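PDB 7A03: M32 carboxypeptidase from Chitinophagaceae bacterium, which probably acts as a metal-dependent carboxypeptidase of the M32 (Taq carboxypeptidase) family, removing amino acids from the C-terminal ends of peptides. Local coordinates for residues A126-V131 with P399-G404; H155-L160 with G371-S376; P196-F201 with L334-K339; L273-L278 with G294-Q299. All coordinates share one frame; numbering follows the deposited sequence.

Interaction 1. Residues A126-V131 with P399-G404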
# COMPACT_ATOMS: atom_id res chain seq x y z
N ALA A 126 9.59 -26.18 -5.73
CA ALA A 126 10.50 -27.11 -5.06
C ALA A 126 10.57 -26.88 -3.56
O ALA A 126 11.15 -27.72 -2.85
CB ALA A 126 11.90 -27.00 -5.66
N ASN A 127 10.01 -25.78 -3.06
CA ASN A 127 10.08 -25.40 -1.64
C ASN A 127 11.52 -25.33 -1.15
O ASN A 127 11.87 -25.83 -0.07
CB ASN A 127 9.22 -26.31 -0.76
CG ASN A 127 8.59 -25.56 0.39
OD1 ASN A 127 9.13 -24.56 0.86
ND2 ASN A 127 7.43 -26.03 0.85
N ASP A 128 12.37 -24.67 -1.94
CA ASP A 128 13.79 -24.58 -1.62
C ASP A 128 14.31 -23.22 -2.07
O ASP A 128 14.32 -22.93 -3.27
CB ASP A 128 14.59 -25.70 -2.29
CG ASP A 128 16.07 -25.68 -1.92
OD1 ASP A 128 16.81 -26.56 -2.40
OD2 ASP A 128 16.50 -24.79 -1.16
N TYR A 129 14.77 -22.42 -1.10
CA TYR A 129 15.26 -21.09 -1.42
C TYR A 129 16.50 -21.13 -2.30
O TYR A 129 16.71 -20.22 -3.12
CB TYR A 129 15.55 -20.32 -0.13
CG TYR A 129 16.48 -19.15 -0.34
CD1 TYR A 129 16.00 -17.96 -0.88
CD2 TYR A 129 17.82 -19.23 -0.02
CE1 TYR A 129 16.85 -16.89 -1.09
CE2 TYR A 129 18.68 -18.16 -0.22
CZ TYR A 129 18.18 -16.99 -0.75
OH TYR A 129 19.02 -15.93 -0.96
N GLN A 130 17.33 -22.17 -2.16
CA GLN A 130 18.57 -22.23 -2.93
C GLN A 130 18.31 -22.29 -4.43
O GLN A 130 19.20 -21.95 -5.21
CB GLN A 130 19.44 -23.40 -2.46
CG GLN A 130 19.84 -23.32 -0.99
CD GLN A 130 20.64 -22.07 -0.66
OE1 GLN A 130 21.21 -21.42 -1.55
NE2 GLN A 130 20.68 -21.71 0.62
N VAL A 131 17.11 -22.70 -4.84
CA VAL A 131 16.73 -22.61 -6.25
C VAL A 131 16.66 -21.15 -6.68
O VAL A 131 17.07 -20.78 -7.78
CB VAL A 131 15.40 -23.35 -6.49
CG1 VAL A 131 14.85 -23.02 -7.86
CG2 VAL A 131 15.60 -24.85 -6.32
N PRO A 399 8.79 -23.30 9.13
CA PRO A 399 8.87 -24.75 8.90
C PRO A 399 9.42 -25.12 7.52
O PRO A 399 9.94 -26.22 7.35
CB PRO A 399 7.42 -25.20 9.05
CG PRO A 399 6.62 -24.02 8.57
CD PRO A 399 7.42 -22.79 8.97
N ASN A 400 9.29 -24.23 6.55
CA ASN A 400 9.83 -24.44 5.22
C ASN A 400 9.94 -23.08 4.54
O ASN A 400 9.49 -22.06 5.06
CB ASN A 400 8.96 -25.40 4.40
CG ASN A 400 7.50 -25.01 4.40
OD1 ASN A 400 7.11 -24.01 3.79
ND2 ASN A 400 6.68 -25.79 5.09
N ASP A 401 10.55 -23.08 3.35
CA ASP A 401 10.90 -21.81 2.70
C ASP A 401 9.69 -21.07 2.14
O ASP A 401 9.70 -19.83 2.12
CB ASP A 401 11.97 -22.04 1.64
CG ASP A 401 13.34 -22.27 2.24
OD1 ASP A 401 13.56 -21.85 3.40
OD2 ASP A 401 14.19 -22.88 1.56
N THR A 402 8.66 -21.77 1.67
CA THR A 402 7.47 -21.05 1.21
C THR A 402 6.75 -20.35 2.36
O THR A 402 6.09 -19.33 2.15
CB THR A 402 6.52 -21.95 0.41
OG1 THR A 402 6.10 -23.05 1.22
CG2 THR A 402 7.21 -22.48 -0.84
N GLN A 403 6.87 -20.88 3.58
CA GLN A 403 6.39 -20.18 4.77
C GLN A 403 7.39 -19.16 5.30
O GLN A 403 7.10 -18.49 6.29
CB GLN A 403 6.03 -21.18 5.87
CG GLN A 403 4.85 -22.08 5.53
CD GLN A 403 3.53 -21.33 5.55
OE1 GLN A 403 3.13 -20.79 6.59
NE2 GLN A 403 2.85 -21.31 4.42
N GLY A 404 8.55 -19.04 4.66
CA GLY A 404 9.59 -18.14 5.09
C GLY A 404 10.01 -17.17 4.00
O GLY A 404 9.19 -16.37 3.54
O HOH W 1 11.91 -25.45 2.59
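The bend between helices 103-126 and 129-150 meets the type I turn Asp401-Gly404 with the CA atoms of Asn127 and Asp401 5.7 Å apart. Asn127 reaches over with its amide. Its CG departs from a staggered position (chi1 -145°), and Asn127 OD1 accepts from Thr402 N at 2.9 Å, the donor standing above the carbonyl plane. The same amide lies beside the hydroxyl and methyl of Thr402, whose CG2 is 3.3 Å from Asn127 OD1. A water bridges the backbones nearby, donating to Asn127 O and accepting from Asp401 N. In the opposite direction, Asp401 gives OD2 to Tyr129 N, 2.8 Å away and again met from above the carboxylate plane, while Tyr129 CB packs on that oxygen.

Local motifs hold both sides. Asn127, with positive phi, is the C-prime residue of the Schellman motif that ends helix 103-126. Asp128 then serves as N-cap of helix 129-150, its CG anti to the backbone N (chi1 -177°) and OD2 accepting from Gln130 N. Across the contact, Asn400 OD1 takes two bonds, from Thr402 OG1 and Gln403 N, the latter forming an Asx motif.

Asp128 and Asp401 lie side by side and point the same way, with their OD2 atoms 4.0 Å apart. Such crowding of like charge could raise the affinity of either carboxylate for a proton, although backbone N-H groups at the start of the helix would oppose it. Tyr129 sends its ring away towards helix 382-394, and its OH bonds Thr379 O.

Interaction 2. Residues H155-L160 with G371-S376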
# COMPACT_ATOMS: atom_id res chain seq x y z
N HIS A 155 23.79 6.22 3.14
CA HIS A 155 23.56 4.80 2.98
C HIS A 155 23.01 4.53 1.58
O HIS A 155 22.04 5.19 1.17
CB HIS A 155 22.58 4.29 4.05
CG HIS A 155 22.59 2.80 4.21
ND1 HIS A 155 22.17 1.93 3.23
CD2 HIS A 155 22.98 2.02 5.25
CE1 HIS A 155 22.30 0.69 3.65
NE2 HIS A 155 22.78 0.71 4.88
N PRO A 156 23.60 3.59 0.84
CA PRO A 156 23.11 3.32 -0.53
C PRO A 156 21.65 2.93 -0.60
O PRO A 156 20.97 3.29 -1.57
CB PRO A 156 23.99 2.16 -1.01
CG PRO A 156 24.66 1.61 0.24
CD PRO A 156 24.77 2.76 1.19
N TYR A 157 21.15 2.20 0.40
CA TYR A 157 19.75 1.82 0.43
C TYR A 157 18.81 3.03 0.36
O TYR A 157 17.69 2.90 -0.13
CB TYR A 157 19.51 0.97 1.69
CG TYR A 157 18.16 0.32 1.83
CD1 TYR A 157 17.55 -0.35 0.78
CD2 TYR A 157 17.50 0.35 3.05
CE1 TYR A 157 16.32 -0.96 0.94
CE2 TYR A 157 16.27 -0.24 3.21
CZ TYR A 157 15.68 -0.89 2.16
OH TYR A 157 14.46 -1.48 2.34
N ASN A 158 19.28 4.21 0.79
CA ASN A 158 18.46 5.42 0.69
C ASN A 158 18.05 5.71 -0.74
O ASN A 158 16.99 6.31 -0.96
CB ASN A 158 19.23 6.62 1.23
CG ASN A 158 19.34 6.60 2.73
OD1 ASN A 158 18.61 5.86 3.40
ND2 ASN A 158 20.25 7.40 3.27
N ALA A 159 18.87 5.32 -1.71
CA ALA A 159 18.50 5.56 -3.10
C ALA A 159 17.26 4.76 -3.48
O ALA A 159 16.40 5.24 -4.23
CB ALA A 159 19.67 5.22 -4.03
N LEU A 160 17.14 3.54 -2.94
CA LEU A 160 16.00 2.70 -3.27
C LEU A 160 14.78 3.08 -2.43
O LEU A 160 13.67 3.17 -2.97
CB LEU A 160 16.38 1.23 -3.11
CG LEU A 160 17.66 0.82 -3.87
CD1 LEU A 160 17.91 -0.67 -3.74
CD2 LEU A 160 17.51 1.19 -5.34
N GLY A 371 20.72 -4.65 4.72
CA GLY A 371 21.97 -5.38 4.73
C GLY A 371 22.34 -5.91 3.36
O GLY A 371 23.53 -5.98 3.02
N LEU A 372 21.34 -6.30 2.56
CA LEU A 372 21.65 -6.80 1.23
C LEU A 372 22.24 -5.69 0.37
O LEU A 372 23.18 -5.92 -0.40
CB LEU A 372 20.39 -7.36 0.57
CG LEU A 372 19.86 -8.69 1.12
CD1 LEU A 372 18.53 -9.03 0.47
CD2 LEU A 372 20.86 -9.83 0.92
N ILE A 373 21.73 -4.47 0.54
CA ILE A 373 22.12 -3.37 -0.33
C ILE A 373 23.42 -2.72 0.14
O ILE A 373 24.19 -2.21 -0.68
CB ILE A 373 20.96 -2.38 -0.48
CG1 ILE A 373 19.75 -3.09 -1.10
CG2 ILE A 373 21.37 -1.20 -1.35
CD1 ILE A 373 20.04 -3.72 -2.47
N ASP A 374 23.70 -2.72 1.44
CA ASP A 374 24.98 -2.18 1.90
C ASP A 374 26.11 -3.20 1.84
O ASP A 374 27.28 -2.81 1.98
CB ASP A 374 24.87 -1.48 3.26
CG ASP A 374 24.65 -2.43 4.44
OD1 ASP A 374 24.90 -3.65 4.32
OD2 ASP A 374 24.24 -1.94 5.51
N GLY A 375 25.80 -4.48 1.63
CA GLY A 375 26.80 -5.51 1.55
C GLY A 375 27.05 -6.26 2.84
O GLY A 375 27.87 -7.19 2.84
N SER A 376 26.39 -5.89 3.93
CA SER A 376 26.65 -6.52 5.21
C SER A 376 25.93 -7.85 5.37
O SER A 376 26.33 -8.66 6.21
CB SER A 376 26.29 -5.58 6.36
OG SER A 376 24.89 -5.42 6.46
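The polar part of this contact runs through one imidazole. In the conformer described, His155 swings its ring out with CG anti to the backbone N (chi1 -163°) and uses both nitrogens: ND1 accepts from Tyr157 N at 3.0 Å, in the ring plane, while NE2 donates to Asp374 OD2 at 3.1 Å. The second bond is bent (142°) and reaches the anti lone pair of the carboxylate. With ND1 accepting, the ring is consistent with a neutral NE2-H tautomer. Asp374's other oxygen, OD1, is gripped by Ser376 N and OG, which fixes the carboxylate in an Asx turn.

The apolar part centres on Ile373. Its CG1 meets Tyr157 CD1 obliquely at 4.0 Å, its CD1 touches Leu160 CD1 at 3.9 Å, and its CG2 sits against the backbone of Tyr157. Pro156 lays CG over the carbonyl O of Ile373. Thr147 of helix 129-150 touches Pro156, Leu160 and Ile373 alike, and Tyr157 OH reaches Glu369.

Two helix ends, the start of helix 157-164, capped by the His155 side chain, and the end of helix 358-374, where Gly375 leaves helical geometry with positive phi, are therefore joined by a His-carboxylate hydrogen bond between His155 and Asp374.

Interaction 3. Residues P196-F201 with L334-K339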
# COMPACT_ATOMS: atom_id res chain seq x y z
N PRO A 196 -7.73 -16.41 26.08
CA PRO A 196 -8.20 -16.55 24.70
C PRO A 196 -9.67 -16.18 24.54
O PRO A 196 -10.50 -16.51 25.39
CB PRO A 196 -7.96 -18.04 24.39
CG PRO A 196 -6.84 -18.43 25.30
CD PRO A 196 -7.04 -17.62 26.56
N ALA A 197 -9.97 -15.51 23.44
CA ALA A 197 -11.30 -15.01 23.13
C ALA A 197 -12.00 -15.97 22.17
O ALA A 197 -11.36 -16.60 21.34
CB ALA A 197 -11.23 -13.62 22.50
N ARG A 198 -13.32 -16.08 22.40
CA ARG A 198 -14.26 -16.63 21.44
C ARG A 198 -14.14 -15.89 20.12
O ARG A 198 -13.95 -14.67 20.08
CB ARG A 198 -15.68 -16.46 21.99
CG ARG A 198 -16.74 -17.35 21.34
CD ARG A 198 -18.14 -16.89 21.72
NE ARG A 198 -19.18 -17.48 20.87
CZ ARG A 198 -20.46 -17.16 20.93
NH1 ARG A 198 -20.88 -16.25 21.80
NH2 ARG A 198 -21.34 -17.75 20.12
N ARG A 199 -14.31 -16.65 19.05
CA ARG A 199 -13.85 -16.29 17.71
C ARG A 199 -14.23 -17.29 16.63
O ARG A 199 -14.24 -16.94 15.44
CB ARG A 199 -12.35 -15.98 17.67
CG ARG A 199 -11.98 -15.05 16.53
CD ARG A 199 -10.49 -14.91 16.28
NE ARG A 199 -10.25 -14.14 15.06
CZ ARG A 199 -9.13 -14.17 14.35
NH1 ARG A 199 -8.13 -14.95 14.73
NH2 ARG A 199 -9.02 -13.43 13.26
N ASP A 200 -14.56 -18.54 16.99
CA ASP A 200 -14.83 -19.51 15.94
C ASP A 200 -16.11 -19.20 15.16
O ASP A 200 -16.29 -19.73 14.06
CB ASP A 200 -14.78 -20.95 16.46
CG ASP A 200 -15.83 -21.22 17.52
OD1 ASP A 200 -16.58 -20.29 17.89
OD2 ASP A 200 -15.89 -22.38 17.98
N PHE A 201 -16.97 -18.32 15.68
CA PHE A 201 -18.12 -17.87 14.91
C PHE A 201 -17.72 -17.18 13.62
O PHE A 201 -18.53 -17.13 12.68
CB PHE A 201 -19.01 -16.95 15.75
CG PHE A 201 -18.27 -15.83 16.44
CD1 PHE A 201 -17.97 -14.65 15.76
CD2 PHE A 201 -17.91 -15.93 17.77
CE1 PHE A 201 -17.28 -13.62 16.39
CE2 PHE A 201 -17.24 -14.90 18.41
CZ PHE A 201 -16.93 -13.74 17.71
N LEU A 334 -21.66 -7.77 21.04
CA LEU A 334 -20.82 -6.76 20.39
C LEU A 334 -19.37 -6.86 20.86
O LEU A 334 -18.45 -6.82 20.04
CB LEU A 334 -21.38 -5.36 20.65
CG LEU A 334 -20.49 -4.16 20.32
CD1 LEU A 334 -20.17 -4.10 18.86
CD2 LEU A 334 -21.14 -2.84 20.82
N GLN A 335 -19.16 -7.02 22.17
CA GLN A 335 -17.81 -7.13 22.72
C GLN A 335 -17.08 -8.36 22.20
O GLN A 335 -15.89 -8.29 21.86
CB GLN A 335 -17.86 -7.14 24.25
CG GLN A 335 -17.72 -5.77 24.87
CD GLN A 335 -16.42 -5.09 24.49
OE1 GLN A 335 -15.38 -5.74 24.39
NE2 GLN A 335 -16.48 -3.79 24.26
N GLU A 336 -17.77 -9.51 22.14
CA GLU A 336 -17.13 -10.71 21.60
C GLU A 336 -16.70 -10.51 20.15
O GLU A 336 -15.60 -10.90 19.76
CB GLU A 336 -18.06 -11.91 21.72
CG GLU A 336 -18.31 -12.31 23.16
CD GLU A 336 -19.36 -13.39 23.30
OE1 GLU A 336 -20.43 -13.27 22.66
OE2 GLU A 336 -19.13 -14.35 24.06
N PHE A 337 -17.58 -9.90 19.35
CA PHE A 337 -17.27 -9.66 17.95
C PHE A 337 -16.09 -8.70 17.82
O PHE A 337 -15.17 -8.93 17.02
CB PHE A 337 -18.51 -9.13 17.24
CG PHE A 337 -18.32 -8.93 15.77
CD1 PHE A 337 -18.48 -9.99 14.89
CD2 PHE A 337 -17.98 -7.69 15.27
CE1 PHE A 337 -18.29 -9.81 13.53
CE2 PHE A 337 -17.79 -7.51 13.92
CZ PHE A 337 -17.95 -8.57 13.06
N TYR A 338 -16.09 -7.63 18.61
CA TYR A 338 -15.02 -6.62 18.58
C TYR A 338 -13.67 -7.25 18.93
O TYR A 338 -12.65 -7.03 18.24
CB TYR A 338 -15.39 -5.51 19.56
CG TYR A 338 -14.32 -4.49 19.86
CD1 TYR A 338 -13.80 -3.67 18.86
CD2 TYR A 338 -13.85 -4.34 21.15
CE1 TYR A 338 -12.82 -2.74 19.15
CE2 TYR A 338 -12.88 -3.41 21.44
CZ TYR A 338 -12.37 -2.61 20.44
OH TYR A 338 -11.39 -1.68 20.74
N LYS A 339 -13.65 -8.07 19.97
CA LYS A 339 -12.42 -8.74 20.35
C LYS A 339 -11.98 -9.72 19.26
O LYS A 339 -10.78 -9.82 18.96
CB LYS A 339 -12.59 -9.44 21.69
CG LYS A 339 -12.76 -8.48 22.87
CD LYS A 339 -11.61 -7.47 22.90
CE LYS A 339 -11.83 -6.37 23.92
NZ LYS A 339 -10.64 -5.48 24.03
O HOH W 2 -14.38 -12.55 21.50
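Arg198, in the loop after helix 170-192, leaves its CB with CG anti to the backbone N (chi1 -162°). CG lies in plane at the edge of the Phe201 ring. From there the chain runs extended, and CD passes 3.6 Å from Glu336 OE2. At the tip NH1 makes a salt bridge to Glu336 OE1 at 3.1 Å and a weak, rather straight hydrogen bond to Glu336 OE2 at 3.4 Å. The guanidinium and carboxylate planes stand 77° apart, so this is a single-nitrogen grip and not a paired, coplanar one. NH1 also bonds Asn331 O. Arg198 adopts two conformers, and the pairing described is that of one of them.

Glu336 OE1 has a second donor, Ser333 N, just before helix 334-341. Next to the ion pair, Phe201 brings its CZ edge-on to Glu336 O, 3.7 Å away, and its CE1 to Phe337 CD1. A water bonded to both Arg198 O and Glu336 O links the backbones, and Ala197 CB touches Lys339 CB.

The loop is thus packed against the first turns of helix 334-341, with a surface salt bridge beside the Phe201-Phe337 contact: a loop-to-helix contact at the periphery of the helical fold.

Interaction 4. Residues L273-L278 with G294-Q299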
# COMPACT_ATOMS: atom_id res chain seq x y z
N LEU A 273 -11.66 6.08 -2.32
CA LEU A 273 -12.13 7.41 -1.97
C LEU A 273 -11.04 8.44 -2.26
O LEU A 273 -11.33 9.55 -2.72
CB LEU A 273 -12.55 7.47 -0.50
CG LEU A 273 -13.78 6.66 -0.11
CD1 LEU A 273 -13.85 6.54 1.42
CD2 LEU A 273 -15.07 7.31 -0.67
N TYR A 274 -9.78 8.07 -1.97
CA TYR A 274 -8.68 8.95 -2.35
C TYR A 274 -8.67 9.20 -3.86
O TYR A 274 -8.61 10.35 -4.31
CB TYR A 274 -7.36 8.31 -1.91
CG TYR A 274 -6.11 9.16 -1.98
CD1 TYR A 274 -6.15 10.50 -2.33
CD2 TYR A 274 -4.88 8.60 -1.63
CE1 TYR A 274 -4.98 11.27 -2.34
CE2 TYR A 274 -3.71 9.36 -1.63
CZ TYR A 274 -3.77 10.70 -1.98
OH TYR A 274 -2.60 11.43 -1.97
N GLU A 275 -8.67 8.12 -4.65
CA GLU A 275 -8.60 8.28 -6.11
C GLU A 275 -9.78 9.09 -6.65
O GLU A 275 -9.61 9.91 -7.57
CB GLU A 275 -8.52 6.92 -6.79
CG GLU A 275 -7.18 6.22 -6.55
CD GLU A 275 -6.04 6.89 -7.30
OE1 GLU A 275 -6.26 7.38 -8.43
OE2 GLU A 275 -4.89 6.92 -6.80
N GLN A 276 -10.97 8.91 -6.08
CA GLN A 276 -12.14 9.67 -6.53
C GLN A 276 -12.07 11.12 -6.10
O GLN A 276 -12.85 11.95 -6.60
CB GLN A 276 -13.45 9.02 -6.06
CG GLN A 276 -13.75 7.73 -6.79
CD GLN A 276 -15.14 7.17 -6.49
OE1 GLN A 276 -15.67 7.37 -5.40
NE2 GLN A 276 -15.72 6.45 -7.44
N GLY A 277 -11.17 11.46 -5.17
CA GLY A 277 -11.00 12.84 -4.76
C GLY A 277 -9.90 13.63 -5.44
O GLY A 277 -9.77 14.83 -5.19
N LEU A 278 -9.11 13.00 -6.31
CA LEU A 278 -8.09 13.74 -7.05
C LEU A 278 -8.76 14.59 -8.14
O LEU A 278 -9.78 14.19 -8.71
CB LEU A 278 -7.08 12.78 -7.67
CG LEU A 278 -6.23 12.01 -6.65
CD1 LEU A 278 -5.66 10.71 -7.21
CD2 LEU A 278 -5.12 12.88 -6.08
N GLY A 294 2.96 5.48 0.58
CA GLY A 294 2.65 5.55 2.01
C GLY A 294 1.37 6.31 2.30
O GLY A 294 0.56 5.87 3.12
N ILE A 295 1.15 7.44 1.64
CA ILE A 295 -0.10 8.17 1.85
C ILE A 295 -1.29 7.35 1.32
O ILE A 295 -2.36 7.29 1.95
CB ILE A 295 -0.01 9.59 1.26
CG1 ILE A 295 1.09 10.42 1.96
CG2 ILE A 295 -1.38 10.29 1.30
CD1 ILE A 295 0.88 10.60 3.47
N HIS A 296 -1.12 6.67 0.19
CA HIS A 296 -2.22 5.83 -0.27
C HIS A 296 -2.54 4.74 0.75
O HIS A 296 -3.72 4.48 1.09
CB HIS A 296 -1.87 5.24 -1.64
CG HIS A 296 -3.02 5.25 -2.60
ND1 HIS A 296 -4.30 4.89 -2.24
CD2 HIS A 296 -3.07 5.61 -3.90
CE1 HIS A 296 -5.10 5.03 -3.29
NE2 HIS A 296 -4.38 5.47 -4.31
N GLU A 297 -1.49 4.10 1.28
CA GLU A 297 -1.71 3.06 2.28
C GLU A 297 -2.34 3.63 3.55
O GLU A 297 -3.12 2.94 4.21
CB GLU A 297 -0.39 2.32 2.55
CG GLU A 297 -0.54 1.11 3.47
CD GLU A 297 -1.07 -0.12 2.74
OE1 GLU A 297 -1.37 -0.02 1.53
OE2 GLU A 297 -1.20 -1.18 3.38
N SER A 298 -2.03 4.89 3.90
CA SER A 298 -2.69 5.49 5.06
C SER A 298 -4.19 5.58 4.86
O SER A 298 -4.96 5.45 5.82
CB SER A 298 -2.13 6.89 5.35
OG SER A 298 -2.65 7.88 4.47
N GLN A 299 -4.63 5.81 3.63
CA GLN A 299 -6.08 5.86 3.39
C GLN A 299 -6.74 4.49 3.55
O GLN A 299 -7.79 4.35 4.22
CB GLN A 299 -6.32 6.43 2.00
CG GLN A 299 -5.79 7.83 1.85
CD GLN A 299 -6.35 8.75 2.91
OE1 GLN A 299 -7.49 9.19 2.82
NE2 GLN A 299 -5.54 9.03 3.94
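This is a buried helix-helix contact of mixed aromatic and polar character, between the C-terminal end of helix 258-277 and the early turns of helix 293-307, about 10 Å from the centre of the molecule (centre to centre). The short axes approach to 10.6 Å at 120°, and long side chains span the gap. Tyr274 lies between the helices, CG anti to its backbone N, and points an edge at the face of His296: CD2 stands 3.8 Å above the centre of the imidazole, with the rings' planes 59° apart. Further round, the tyrosine meets Gln299 CG through CD2 and Ile295 CG2 through CE2 and OH; its OH bonds Ala291 N.

Glu275 bends at chi2 so that its carboxylate is nearly coplanar with the same imidazole. His296 NE2 donates to Glu275 OE2 at 2.9 Å, on the anti lone pair, while OE1 is held by Ser241 OG. The ring is therefore fixed both at its edge and over a face, and His296 also meets His271.

His267, Glu268 and His271 form an HExxH pattern consistent with the metal-binding signature of M32 peptidases, with no metal bound here. Residues 296-299 spell the HESQ motif of M32 enzymes, in which Glu297 is probably the third metal ligand, as in relatives.

Overall arrangement
From the N terminus, the chain opens interaction 1 at the bend before helix 129-150, interaction 2 at the start of helix 157-164 and interaction 3 in the loop after helix 170-192. It then completes interaction 4 within a short span, closing helix 258-277 on helix 293-307. The others close in reverse order: 3 at helix 334-341, 2 at the end of helix 358-374, 1 in the loop after helix 382-394. All four are strictly nested, with none crossing, yet none touches another; interactions 1 and 2 come nearest, with about 7 Å between nearest atoms. Only interaction 4 lies near the molecule's centre, on the helix that carries the HExxH pattern; the other three tie together outlying parts of the helical fold.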